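Probable thiosulfate sulfurtransferase (Thermus thermophilus, PDB 2EG4) probably transfers sulfur from thiosulfate to cyanide, as rhodaneses do, and carries a bound zinc ion. Local coordinates at residues A[13-27]-A[96-108]. Residues are numbered along the deposited sequence; the frame is centred on the assembly and turned at random.
Sequences RPRPAYEAGHLPGAR and WEPYATEKEEPKP. With SO4 (sulfate ion), chain F.
With CG opposite the backbone N in both R15 and E105 (chi1 -180° and -175°), the extended E105 and the R15 chain, bent at chi3, bring their charged groups together end-on. NH2 of R15 lies 2.7 Å from OE1 of E105 and NH1 3.0 Å from OE2, with guanidinium and carboxylate planes 25° apart. NH1 also bonds the anti lone pair of E19 OE2, and NE and NH2 hold a sulfate, probably from the crystallisation liquor, which H28 also binds. A leucine at R15 would probably leave the E19 and E105 carboxylates, 5.1 Å apart at their OE2 atoms, without the cation between them. H22 and E102 pair as an antiparallel hydrogen-bonded bridge, H22 N to E102 O and E102 N to H22 O both 2.8 Å, with a classic beta bulge at T101 and E102. The H22 ring is sandwiched between the Y18 ring and E102 O. E102 reaches on to the L23–A26 type II turn, where OE1 accepts from G25 N at 2.9 Å. W96 CZ3 sits 3.7 Å above the R13 guanidinium plane, over its centre. The loop after strand 89-92 is thus fastened beside helix 15-20 by backbone pairing inside and charge pairing at the surface.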
# COMPACT_ATOMS: atom_id res chain seq x y z
N ARG A 13 -9.85 8.56 -4.43
CA ARG A 13 -11.20 8.53 -3.88
C ARG A 13 -12.13 7.74 -4.78
O ARG A 13 -11.80 7.44 -5.93
CB ARG A 13 -11.74 9.97 -3.76
CG ARG A 13 -10.91 10.84 -2.82
CD ARG A 13 -11.47 12.28 -2.81
NE ARG A 13 -11.35 12.88 -4.15
CZ ARG A 13 -12.07 13.92 -4.57
NH1 ARG A 13 -12.98 14.48 -3.77
NH2 ARG A 13 -11.90 14.40 -5.80
N PRO A 14 -13.31 7.37 -4.26
CA PRO A 14 -14.27 6.62 -5.08
C PRO A 14 -14.64 7.49 -6.30
O PRO A 14 -14.61 8.74 -6.24
CB PRO A 14 -15.45 6.42 -4.13
CG PRO A 14 -14.78 6.32 -2.79
CD PRO A 14 -13.74 7.43 -2.85
N ARG A 15 -14.99 6.84 -7.41
CA ARG A 15 -15.31 7.58 -8.62
C ARG A 15 -16.34 8.69 -8.46
O ARG A 15 -16.19 9.75 -9.05
CB ARG A 15 -15.72 6.60 -9.74
CG ARG A 15 -16.07 7.29 -11.06
CD ARG A 15 -15.89 6.34 -12.26
NE ARG A 15 -14.52 6.37 -12.79
CZ ARG A 15 -14.02 7.37 -13.51
NH1 ARG A 15 -14.77 8.43 -13.80
NH2 ARG A 15 -12.76 7.32 -13.94
N PRO A 16 -17.41 8.47 -7.68
CA PRO A 16 -18.42 9.53 -7.52
C PRO A 16 -17.79 10.84 -7.04
O PRO A 16 -18.08 11.92 -7.55
CB PRO A 16 -19.37 8.95 -6.48
CG PRO A 16 -19.34 7.49 -6.79
CD PRO A 16 -17.85 7.23 -7.01
N ALA A 17 -16.93 10.72 -6.03
CA ALA A 17 -16.26 11.89 -5.48
C ALA A 17 -15.36 12.51 -6.54
O ALA A 17 -15.31 13.73 -6.71
CB ALA A 17 -15.45 11.50 -4.26
N TYR A 18 -14.61 11.67 -7.25
CA TYR A 18 -13.74 12.15 -8.30
C TYR A 18 -14.56 12.94 -9.35
O TYR A 18 -14.17 14.03 -9.76
CB TYR A 18 -13.07 10.96 -8.99
CG TYR A 18 -12.22 11.34 -10.18
CD1 TYR A 18 -10.93 11.83 -10.02
CD2 TYR A 18 -12.70 11.16 -11.48
CE1 TYR A 18 -10.12 12.12 -11.13
CE2 TYR A 18 -11.90 11.46 -12.59
CZ TYR A 18 -10.62 11.94 -12.41
OH TYR A 18 -9.82 12.28 -13.48
N GLU A 19 -15.69 12.38 -9.75
CA GLU A 19 -16.53 13.02 -10.75
C GLU A 19 -17.18 14.32 -10.27
O GLU A 19 -17.51 15.20 -11.08
CB GLU A 19 -17.57 12.01 -11.24
CG GLU A 19 -16.92 11.00 -12.20
CD GLU A 19 -17.87 9.95 -12.74
OE1 GLU A 19 -19.10 10.17 -12.69
OE2 GLU A 19 -17.39 8.90 -13.23
N ALA A 20 -17.34 14.45 -8.96
CA ALA A 20 -17.94 15.65 -8.38
C ALA A 20 -16.95 16.82 -8.42
O ALA A 20 -17.34 18.00 -8.30
CB ALA A 20 -18.38 15.37 -6.94
N GLY A 21 -15.67 16.50 -8.59
CA GLY A 21 -14.64 17.52 -8.65
C GLY A 21 -13.29 16.97 -8.18
O GLY A 21 -13.18 16.45 -7.07
N HIS A 22 -12.29 17.09 -9.05
CA HIS A 22 -10.94 16.63 -8.75
C HIS A 22 -9.92 17.70 -9.12
O HIS A 22 -10.26 18.72 -9.75
CB HIS A 22 -10.63 15.33 -9.51
CG HIS A 22 -11.01 15.36 -10.96
ND1 HIS A 22 -10.18 15.86 -11.94
CD2 HIS A 22 -12.12 14.92 -11.60
CE1 HIS A 22 -10.76 15.73 -13.12
NE2 HIS A 22 -11.94 15.16 -12.94
N LEU A 23 -8.67 17.53 -8.71
CA LEU A 23 -7.69 18.55 -9.06
C LEU A 23 -7.48 18.54 -10.58
O LEU A 23 -7.54 17.51 -11.24
CB LEU A 23 -6.37 18.32 -8.33
CG LEU A 23 -6.31 18.97 -6.93
CD1 LEU A 23 -7.39 18.40 -6.00
CD2 LEU A 23 -4.93 18.72 -6.32
N PRO A 24 -7.26 19.73 -11.16
CA PRO A 24 -7.06 19.76 -12.62
C PRO A 24 -5.98 18.78 -13.08
O PRO A 24 -4.87 18.78 -12.55
CB PRO A 24 -6.66 21.22 -12.88
CG PRO A 24 -7.45 21.96 -11.82
CD PRO A 24 -7.28 21.08 -10.58
N GLY A 25 -6.31 17.96 -14.06
CA GLY A 25 -5.34 17.02 -14.60
C GLY A 25 -5.16 15.74 -13.80
O GLY A 25 -4.41 14.86 -14.21
N ALA A 26 -5.84 15.63 -12.66
CA ALA A 26 -5.67 14.42 -11.85
C ALA A 26 -6.33 13.19 -12.46
O ALA A 26 -7.44 13.26 -12.99
CB ALA A 26 -6.23 14.66 -10.44
N ARG A 27 -5.63 12.07 -12.40
CA ARG A 27 -6.18 10.82 -12.90
C ARG A 27 -6.88 10.13 -11.74
O ARG A 27 -6.51 10.35 -10.59
CB ARG A 27 -5.07 9.87 -13.38
CG ARG A 27 -4.41 10.20 -14.70
CD ARG A 27 -3.54 11.41 -14.62
NE ARG A 27 -2.53 11.40 -15.68
CZ ARG A 27 -2.07 12.49 -16.28
NH1 ARG A 27 -2.53 13.69 -15.94
NH2 ARG A 27 -1.10 12.38 -17.17
N TRP A 96 -5.75 19.69 -0.28
CA TRP A 96 -6.01 19.67 -1.72
C TRP A 96 -7.47 20.01 -2.06
O TRP A 96 -7.78 20.35 -3.21
CB TRP A 96 -5.71 18.26 -2.29
CG TRP A 96 -6.42 17.14 -1.55
CD1 TRP A 96 -5.92 16.39 -0.52
CD2 TRP A 96 -7.76 16.69 -1.75
NE1 TRP A 96 -6.86 15.50 -0.07
CE2 TRP A 96 -8.01 15.67 -0.81
CE3 TRP A 96 -8.78 17.05 -2.64
CZ2 TRP A 96 -9.23 15.01 -0.73
CZ3 TRP A 96 -10.00 16.39 -2.57
CH2 TRP A 96 -10.22 15.39 -1.61
N GLU A 97 -8.36 19.91 -1.07
CA GLU A 97 -9.79 20.08 -1.27
C GLU A 97 -10.24 21.37 -1.94
O GLU A 97 -11.18 21.35 -2.73
CB GLU A 97 -10.53 19.87 0.06
CG GLU A 97 -10.32 18.44 0.65
CD GLU A 97 -9.15 18.32 1.64
OE1 GLU A 97 -8.24 19.18 1.65
OE2 GLU A 97 -9.13 17.34 2.41
N PRO A 98 -9.57 22.50 -1.64
CA PRO A 98 -9.98 23.76 -2.29
C PRO A 98 -9.77 23.74 -3.80
O PRO A 98 -10.38 24.53 -4.55
CB PRO A 98 -9.07 24.79 -1.64
CG PRO A 98 -8.85 24.23 -0.25
CD PRO A 98 -8.61 22.75 -0.55
N TYR A 99 -8.89 22.84 -4.25
CA TYR A 99 -8.52 22.74 -5.67
C TYR A 99 -9.22 21.64 -6.45
O TYR A 99 -8.91 21.44 -7.63
CB TYR A 99 -7.00 22.54 -5.76
CG TYR A 99 -6.24 23.59 -4.98
CD1 TYR A 99 -6.09 24.88 -5.48
CD2 TYR A 99 -5.77 23.31 -3.70
CE1 TYR A 99 -5.50 25.88 -4.71
CE2 TYR A 99 -5.17 24.30 -2.93
CZ TYR A 99 -5.05 25.58 -3.44
OH TYR A 99 -4.52 26.58 -2.65
N ALA A 100 -10.15 20.94 -5.81
CA ALA A 100 -10.89 19.83 -6.44
C ALA A 100 -12.06 20.42 -7.24
O ALA A 100 -13.23 20.20 -6.94
CB ALA A 100 -11.39 18.86 -5.35
N THR A 101 -11.70 21.17 -8.28
CA THR A 101 -12.67 21.90 -9.10
C THR A 101 -13.00 21.35 -10.47
O THR A 101 -13.99 21.77 -11.11
CB THR A 101 -12.16 23.32 -9.33
OG1 THR A 101 -10.88 23.25 -9.99
CG2 THR A 101 -11.98 24.06 -8.00
N GLU A 102 -12.18 20.43 -10.96
CA GLU A 102 -12.36 19.90 -12.30
C GLU A 102 -13.28 18.69 -12.36
O GLU A 102 -13.14 17.73 -11.60
CB GLU A 102 -10.99 19.57 -12.90
CG GLU A 102 -11.03 19.03 -14.33
CD GLU A 102 -9.64 18.77 -14.89
OE1 GLU A 102 -9.12 17.64 -14.73
OE2 GLU A 102 -9.04 19.70 -15.48
N LYS A 103 -14.22 18.74 -13.30
CA LYS A 103 -15.17 17.65 -13.48
C LYS A 103 -14.77 16.72 -14.63
O LYS A 103 -14.94 15.50 -14.54
CB LYS A 103 -16.57 18.21 -13.73
CG LYS A 103 -17.53 18.05 -12.56
CD LYS A 103 -17.03 18.76 -11.31
CE LYS A 103 -16.98 20.27 -11.48
NZ LYS A 103 -16.87 20.96 -10.16
N GLU A 104 -14.25 17.30 -15.71
CA GLU A 104 -13.83 16.54 -16.88
C GLU A 104 -12.67 15.62 -16.54
O GLU A 104 -11.73 16.01 -15.85
CB GLU A 104 -13.42 17.48 -18.02
CG GLU A 104 -12.11 18.22 -17.75
CD GLU A 104 -11.60 19.00 -18.95
OE1 GLU A 104 -11.60 18.44 -20.07
OE2 GLU A 104 -11.17 20.17 -18.78
N GLU A 105 -12.71 14.39 -17.06
CA GLU A 105 -11.65 13.43 -16.80
C GLU A 105 -10.60 13.53 -17.90
O GLU A 105 -10.93 13.44 -19.08
CB GLU A 105 -12.24 12.02 -16.74
CG GLU A 105 -11.24 10.96 -16.35
CD GLU A 105 -11.91 9.66 -15.98
OE1 GLU A 105 -11.20 8.71 -15.59
OE2 GLU A 105 -13.16 9.59 -16.07
N PRO A 106 -9.33 13.72 -17.52
CA PRO A 106 -8.29 13.82 -18.54
C PRO A 106 -8.11 12.55 -19.35
O PRO A 106 -8.43 11.45 -18.89
CB PRO A 106 -7.04 14.18 -17.72
CG PRO A 106 -7.30 13.51 -16.40
CD PRO A 106 -8.77 13.79 -16.16
N LYS A 107 -7.62 12.72 -20.58
CA LYS A 107 -7.37 11.61 -21.49
C LYS A 107 -5.90 11.74 -21.85
O LYS A 107 -5.55 12.25 -22.92
CB LYS A 107 -8.20 11.73 -22.77
CG LYS A 107 -9.71 11.64 -22.59
CD LYS A 107 -10.37 11.46 -23.95
CE LYS A 107 -11.90 11.51 -23.88
NZ LYS A 107 -12.40 12.90 -23.66
N PRO A 108 -5.01 11.28 -20.96
CA PRO A 108 -3.57 11.36 -21.21
C PRO A 108 -3.14 10.55 -22.42
O PRO A 108 -3.79 9.57 -22.80
CB PRO A 108 -2.97 10.80 -19.92
CG PRO A 108 -4.04 10.98 -18.90
CD PRO A 108 -5.28 10.64 -19.67
S SO4 F . -11.98 3.87 -12.93
O1 SO4 F . -13.24 4.06 -12.14
O2 SO4 F . -11.16 2.78 -12.31
O3 SO4 F . -12.33 3.51 -14.34
O4 SO4 F . -11.19 5.15 -12.92
O HOH W 1 -17.94 14.49 -13.74